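Local coordinates for purine nucleoside phosphorylase (Caulobacter vibrioides, PDB 1XFJ), which probably acts as a purine nucleoside phosphorylase, splitting inosine and S-methyl-5'-thioadenosine with phosphate, and probably also deaminates adenosine, at residues A132-L138 with L206-V210; V162-G168 with E223-T229. All coordinates share one frame. Residue numbers count along the deposited sequence, not the author numbering.

Interaction 1. Residues A132-L138 with L206-V210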
loop_
_atom_site.group_PDB
_atom_site.type_symbol
_atom_site.label_atom_id
_atom_site.label_comp_id
_atom_site.label_asym_id
_atom_site.label_seq_id
_atom_site.Cartn_x
_atom_site.Cartn_y
_atom_site.Cartn_z
ATOM N N ALA A 132 1.396 -1.055 -4.581
ATOM C CA ALA A 132 0.985 -1.659 -5.840
ATOM C C ALA A 132 -0.124 -0.942 -6.592
ATOM O O ALA A 132 -1.303 -1.271 -6.443
ATOM C CB ALA A 132 0.582 -3.117 -5.618
ATOM N N GLY A 133 0.257 0.046 -7.394
ATOM C CA GLY A 133 -0.718 0.734 -8.215
ATOM C C GLY A 133 -0.894 -0.192 -9.405
ATOM O O GLY A 133 -0.332 -1.286 -9.407
ATOM N N TRP A 134 -1.644 0.210 -10.424
ATOM C CA TRP A 134 -1.823 -0.684 -11.561
ATOM C C TRP A 134 -0.505 -0.977 -12.272
ATOM O O TRP A 134 -0.263 -2.105 -12.693
ATOM C CB TRP A 134 -2.848 -0.121 -12.563
ATOM C CG TRP A 134 -2.407 1.096 -13.329
ATOM C CD1 TRP A 134 -2.693 2.401 -13.037
ATOM C CD2 TRP A 134 -1.610 1.116 -14.519
ATOM N NE1 TRP A 134 -2.122 3.232 -13.976
ATOM C CE2 TRP A 134 -1.452 2.468 -14.896
ATOM C CE3 TRP A 134 -1.012 0.119 -15.307
ATOM C CZ2 TRP A 134 -0.720 2.852 -16.026
ATOM C CZ3 TRP A 134 -0.284 0.501 -16.428
ATOM C CH2 TRP A 134 -0.146 1.859 -16.777
ATOM N N ARG A 135 0.355 0.031 -12.384
ATOM C CA ARG A 135 1.634 -0.141 -13.065
ATOM C C ARG A 135 2.560 -1.089 -12.315
ATOM O O ARG A 135 3.088 -2.038 -12.897
ATOM C CB ARG A 135 2.321 1.215 -13.265
ATOM C CG ARG A 135 3.545 1.165 -14.181
ATOM C CD ARG A 135 4.172 2.550 -14.357
ATOM N NE ARG A 135 3.287 3.481 -15.056
ATOM C CZ ARG A 135 3.073 3.480 -16.368
ATOM N NH1 ARG A 135 3.680 2.595 -17.150
ATOM N NH2 ARG A 135 2.244 4.370 -16.902
ATOM N N GLY A 136 2.757 -0.833 -11.024
ATOM C CA GLY A 136 3.618 -1.692 -10.230
ATOM C C GLY A 136 3.103 -3.119 -10.205
ATOM O O GLY A 136 3.867 -4.074 -10.353
ATOM N N ALA A 137 1.797 -3.272 -10.018
ATOM C CA ALA A 137 1.198 -4.600 -9.981
ATOM C C ALA A 137 1.436 -5.337 -11.296
ATOM O O ALA A 137 1.825 -6.507 -11.305
ATOM C CB ALA A 137 -0.294 -4.491 -9.709
ATOM N N LEU A 138 1.212 -4.647 -12.409
ATOM C CA LEU A 138 1.399 -5.262 -13.717
ATOM C C LEU A 138 2.854 -5.641 -13.975
ATOM O O LEU A 138 3.141 -6.724 -14.493
ATOM C CB LEU A 138 0.923 -4.314 -14.820
ATOM C CG LEU A 138 1.109 -4.826 -16.249
ATOM C CD1 LEU A 138 0.267 -6.078 -16.456
ATOM C CD2 LEU A 138 0.707 -3.738 -17.238
ATOM N N LEU A 206 -8.671 -4.129 -9.072
ATOM C CA LEU A 206 -7.284 -4.062 -8.631
ATOM C C LEU A 206 -6.948 -5.028 -7.495
ATOM O O LEU A 206 -5.997 -5.802 -7.598
ATOM C CB LEU A 206 -6.939 -2.628 -8.209
ATOM C CG LEU A 206 -5.497 -2.379 -7.760
ATOM C CD1 LEU A 206 -4.534 -2.653 -8.900
ATOM C CD2 LEU A 206 -5.366 -0.940 -7.291
ATOM N N PRO A 207 -7.716 -4.997 -6.393
ATOM C CA PRO A 207 -7.384 -5.926 -5.310
ATOM C C PRO A 207 -7.354 -7.388 -5.755
ATOM O O PRO A 207 -6.490 -8.151 -5.333
ATOM C CB PRO A 207 -8.455 -5.634 -4.255
ATOM C CG PRO A 207 -9.604 -5.104 -5.061
ATOM C CD PRO A 207 -8.918 -4.215 -6.065
ATOM N N ALA A 208 -8.285 -7.781 -6.616
ATOM C CA ALA A 208 -8.304 -9.162 -7.077
ATOM C C ALA A 208 -7.061 -9.448 -7.913
ATOM O O ALA A 208 -6.485 -10.537 -7.837
ATOM C CB ALA A 208 -9.571 -9.437 -7.882
ATOM N N PHE A 209 -6.636 -8.470 -8.706
ATOM C CA PHE A 209 -5.450 -8.662 -9.530
ATOM C C PHE A 209 -4.216 -8.786 -8.642
ATOM O O PHE A 209 -3.344 -9.614 -8.890
ATOM C CB PHE A 209 -5.250 -7.496 -10.494
ATOM C CG PHE A 209 -4.039 -7.651 -11.367
ATOM C CD1 PHE A 209 -4.015 -8.607 -12.377
ATOM C CD2 PHE A 209 -2.903 -6.877 -11.151
ATOM C CE1 PHE A 209 -2.876 -8.794 -13.160
ATOM C CE2 PHE A 209 -1.758 -7.056 -11.927
ATOM C CZ PHE A 209 -1.744 -8.017 -12.932
ATOM N N VAL A 210 -4.144 -7.951 -7.610
ATOM C CA VAL A 210 -3.015 -7.989 -6.688
ATOM C C VAL A 210 -2.988 -9.315 -5.923
ATOM O O VAL A 210 -1.915 -9.860 -5.656
ATOM C CB VAL A 210 -3.079 -6.814 -5.695
ATOM C CG1 VAL A 210 -1.954 -6.919 -4.679
ATOM C CG2 VAL A 210 -2.972 -5.497 -6.459
#
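Two helix starts lie side by side with nearly the same heading: the axes of 134-138 and 206-210 approach to 10.5 Å and are inclined by 23° in their N-to-C directions. Gly-133, at the N-cap position, joins the end of strand 126-132 to the first helix, and the CA atoms of Ala-137 and Val-210 come within 6.3 Å. Ala-137 CB faces the second helix, and Phe-209, with Leu-206 and Val-210, fills the space between the axes. Ala-137 CB rests 3.7 Å from Phe-209 CE2 and 4.3 Å from Val-210 CG2, while Ala-132 CB reaches Val-210 CG2 at 4.4 Å. The Phe-209 ring turns its edge to the helix backbone, with CE2 3.7 Å from Ala-137 O and 3.9 Å from Leu-138 N. Leu-206 CD1 lies 4.3 Å from Trp-134 CA. Beyond the pair, helix 176-185 gives edge-to-face partners, Phe-178 to Trp-134 and Phe-182 to Phe-209. The two segments thus meet by largely buried van der Waals packing of apolar side chains against each other and against backbone, with no polar bond between them.

Interaction 2. Residues V162-G168 with E223-T229; sequences VVGPCIG and EWVGRDT. With ACT (acetate ion), chain B.
The pairing slips by one residue midway: Val-162 and Val-163 bridge Glu-223 and Trp-224 in parallel (CA-CA 5.1 and 4.5 Å), yet Cys-166 bridges Asp-228 (CA-CA 5.4 Å), so the second segment has one extra residue between the ladders. Residues 162-163 and 223-224 are extended. In the first ladder, Val-163 N donates to Glu-223 O (2.8 Å) and Val-225 N to Val-163 O (3.0 Å); in the second, Cys-166 N donates to Arg-227 O (3.2 Å) and Thr-229 N to Cys-166 O (2.9 Å). Gly-226, with positive phi (65/40), turns the chain between them. Trp-224 (chi1 t, chi2 42°) lays its indole along the first segment: NE1 donates to Gly-164 O at 2.8 Å, and Cys-166 SG (chi1 p) makes an oblique sulfur-aromatic contact, 4.4 Å from the five-membered ring centroid. The adjacent parallel strands 160-163 and 221-224 are joined by a long beta-alpha-beta-type crossover whose last helix, 206-216, packs on Val-163 and Trp-224. On the other face Val-162 CG1 meets Val-225 CG1 at 3.9 Å, near Phe-24. Further on, Gly-168 N donates to Asp-228 OD1 (3.1 Å), while Asp-228 OD2 bonds to Ser-171 and Thr-229 OG1 to Asp-113. Arg-227 (chi1 to chi3 all m) leads away to a salt bridge with Glu-232 and an acetate, probably from the crystallisation liquor (Arg-227 NH2 to acetate O 3.2 Å).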
loop_
_atom_site.group_PDB
_atom_site.type_symbol
_atom_site.label_atom_id
_atom_site.label_comp_id
_atom_site.label_asym_id
_atom_site.label_seq_id
_atom_site.Cartn_x
_atom_site.Cartn_y
_atom_site.Cartn_z
ATOM N N VAL A 162 -1.311 -9.342 2.769
ATOM C CA VAL A 162 -2.631 -8.735 2.830
ATOM C C VAL A 162 -2.710 -7.433 2.053
ATOM O O VAL A 162 -1.837 -6.570 2.175
ATOM C CB VAL A 162 -3.037 -8.448 4.291
ATOM C CG1 VAL A 162 -4.393 -7.755 4.334
ATOM C CG2 VAL A 162 -3.066 -9.744 5.080
ATOM N N VAL A 163 -3.763 -7.301 1.254
ATOM C CA VAL A 163 -3.984 -6.096 0.465
ATOM C C VAL A 163 -4.863 -5.172 1.302
ATOM O O VAL A 163 -5.883 -5.599 1.833
ATOM C CB VAL A 163 -4.697 -6.434 -0.862
ATOM C CG1 VAL A 163 -4.820 -5.187 -1.725
ATOM C CG2 VAL A 163 -3.914 -7.516 -1.599
ATOM N N GLY A 164 -4.470 -3.906 1.420
ATOM C CA GLY A 164 -5.244 -2.981 2.225
ATOM C C GLY A 164 -6.287 -2.185 1.470
ATOM O O GLY A 164 -6.668 -2.545 0.351
ATOM N N PRO A 165 -6.781 -1.091 2.069
ATOM C CA PRO A 165 -7.790 -0.252 1.421
ATOM C C PRO A 165 -7.236 0.254 0.095
ATOM O O PRO A 165 -6.067 0.621 0.005
ATOM C CB PRO A 165 -7.997 0.883 2.424
ATOM C CG PRO A 165 -7.646 0.252 3.746
ATOM C CD PRO A 165 -6.418 -0.553 3.391
ATOM N N CYS A 166 -8.071 0.255 -0.935
ATOM C CA CYS A 166 -7.661 0.722 -2.253
ATOM C C CYS A 166 -8.924 0.990 -3.053
ATOM O O CYS A 166 -10.026 0.796 -2.546
ATOM C CB CYS A 166 -6.792 -0.333 -2.952
ATOM S SG CYS A 166 -7.622 -1.901 -3.326
ATOM N N ILE A 167 -8.776 1.446 -4.291
ATOM C CA ILE A 167 -9.952 1.713 -5.097
ATOM C C ILE A 167 -10.572 0.365 -5.472
ATOM O O ILE A 167 -9.903 -0.522 -6.007
ATOM C CB ILE A 167 -9.591 2.558 -6.343
ATOM C CG1 ILE A 167 -10.870 3.006 -7.052
ATOM C CG2 ILE A 167 -8.649 1.784 -7.255
ATOM C CD1 ILE A 167 -10.641 4.112 -8.078
ATOM N N GLY A 168 -11.855 0.214 -5.161
ATOM C CA GLY A 168 -12.547 -1.037 -5.417
ATOM C C GLY A 168 -13.050 -1.292 -6.823
ATOM O O GLY A 168 -13.131 -0.377 -7.639
ATOM N N GLU A 223 -5.391 -12.069 1.567
ATOM C CA GLU A 223 -6.737 -11.516 1.608
ATOM C C GLU A 223 -6.713 -10.016 1.362
ATOM O O GLU A 223 -5.667 -9.371 1.464
ATOM C CB GLU A 223 -7.400 -11.768 2.962
ATOM C CG GLU A 223 -6.901 -10.847 4.061
ATOM C CD GLU A 223 -7.969 -10.515 5.089
ATOM O OE1 GLU A 223 -7.684 -9.705 5.996
ATOM O OE2 GLU A 223 -9.090 -11.057 4.991
ATOM N N TRP A 224 -7.876 -9.479 1.011
ATOM C CA TRP A 224 -8.049 -8.048 0.808
ATOM C C TRP A 224 -8.984 -7.624 1.934
ATOM O O TRP A 224 -9.981 -8.301 2.193
ATOM C CB TRP A 224 -8.704 -7.745 -0.540
ATOM C CG TRP A 224 -9.029 -6.282 -0.712
ATOM C CD1 TRP A 224 -8.238 -5.226 -0.360
ATOM C CD2 TRP A 224 -10.217 -5.715 -1.287
ATOM N NE1 TRP A 224 -8.853 -4.043 -0.675
ATOM C CE2 TRP A 224 -10.069 -4.310 -1.246
ATOM C CE3 TRP A 224 -11.388 -6.256 -1.834
ATOM C CZ2 TRP A 224 -11.052 -3.434 -1.730
ATOM C CZ3 TRP A 224 -12.368 -5.382 -2.319
ATOM C CH2 TRP A 224 -12.190 -3.986 -2.261
ATOM N N VAL A 225 -8.663 -6.525 2.611
ATOM C CA VAL A 225 -9.495 -6.055 3.716
ATOM C C VAL A 225 -10.873 -5.585 3.253
ATOM O O VAL A 225 -11.757 -5.329 4.069
ATOM C CB VAL A 225 -8.801 -4.919 4.498
ATOM C CG1 VAL A 225 -7.490 -5.426 5.078
ATOM C CG2 VAL A 225 -8.562 -3.723 3.590
ATOM N N GLY A 226 -11.044 -5.464 1.941
ATOM C CA GLY A 226 -12.330 -5.067 1.399
ATOM C C GLY A 226 -12.844 -3.676 1.724
ATOM O O GLY A 226 -14.038 -3.501 1.976
ATOM N N ARG A 227 -11.957 -2.688 1.729
ATOM C CA ARG A 227 -12.356 -1.309 1.993
ATOM C C ARG A 227 -12.043 -0.509 0.726
ATOM O O ARG A 227 -10.933 -0.587 0.196
ATOM C CB ARG A 227 -11.595 -0.742 3.200
ATOM C CG ARG A 227 -11.882 -1.470 4.518
ATOM C CD ARG A 227 -13.359 -1.383 4.894
ATOM N NE ARG A 227 -13.751 -0.026 5.269
ATOM C CZ ARG A 227 -13.552 0.511 6.471
ATOM N NH1 ARG A 227 -12.968 -0.193 7.432
ATOM N NH2 ARG A 227 -13.930 1.760 6.709
ATOM N N ASP A 228 -13.032 0.245 0.244
ATOM C CA ASP A 228 -12.914 1.035 -0.987
ATOM C C ASP A 228 -12.581 2.500 -0.689
ATOM O O ASP A 228 -13.425 3.248 -0.201
ATOM C CB ASP A 228 -14.240 0.959 -1.752
ATOM C CG ASP A 228 -14.139 1.474 -3.176
ATOM O OD1 ASP A 228 -13.296 2.348 -3.451
ATOM O OD2 ASP A 228 -14.930 1.006 -4.021
ATOM N N THR A 229 -11.357 2.907 -1.007
ATOM C CA THR A 229 -10.914 4.276 -0.753
ATOM C C THR A 229 -11.778 5.340 -1.425
ATOM O O THR A 229 -12.109 6.360 -0.817
ATOM C CB THR A 229 -9.461 4.472 -1.221
ATOM O OG1 THR A 229 -9.333 4.023 -2.576
ATOM C CG2 THR A 229 -8.506 3.686 -0.334
HETATM C C ACT B . -12.329 1.617 10.435
HETATM O O ACT B . -13.431 1.907 9.906
HETATM O OXT ACT B . -11.794 0.469 10.589
HETATM C CH3 ACT B . -11.518 2.783 10.964
#

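In the fold
From the N terminus the chain meets 132-138, 162-168, 206-210 and 223-229 in that order, so the two contacts cross instead of nesting. Interaction 1 closes a loop of 67 residues and brings the helix after strand 126-132 beside helix 206-216. Interaction 2 closes one of 54, joining strands 160-163 and 221-224 at one edge of the six-stranded mixed sheet and continuing into the loops beyond them. Helix 206-216, followed by strand 221-224, supplies one side of interaction 1 and packs on interaction 2. Their centres are 11 Å apart and they touch: Pro-207 CB packs 3.5 Å from Trp-224 CD2, and Val-210 CG1 3.7 Å from Val-163 CG2.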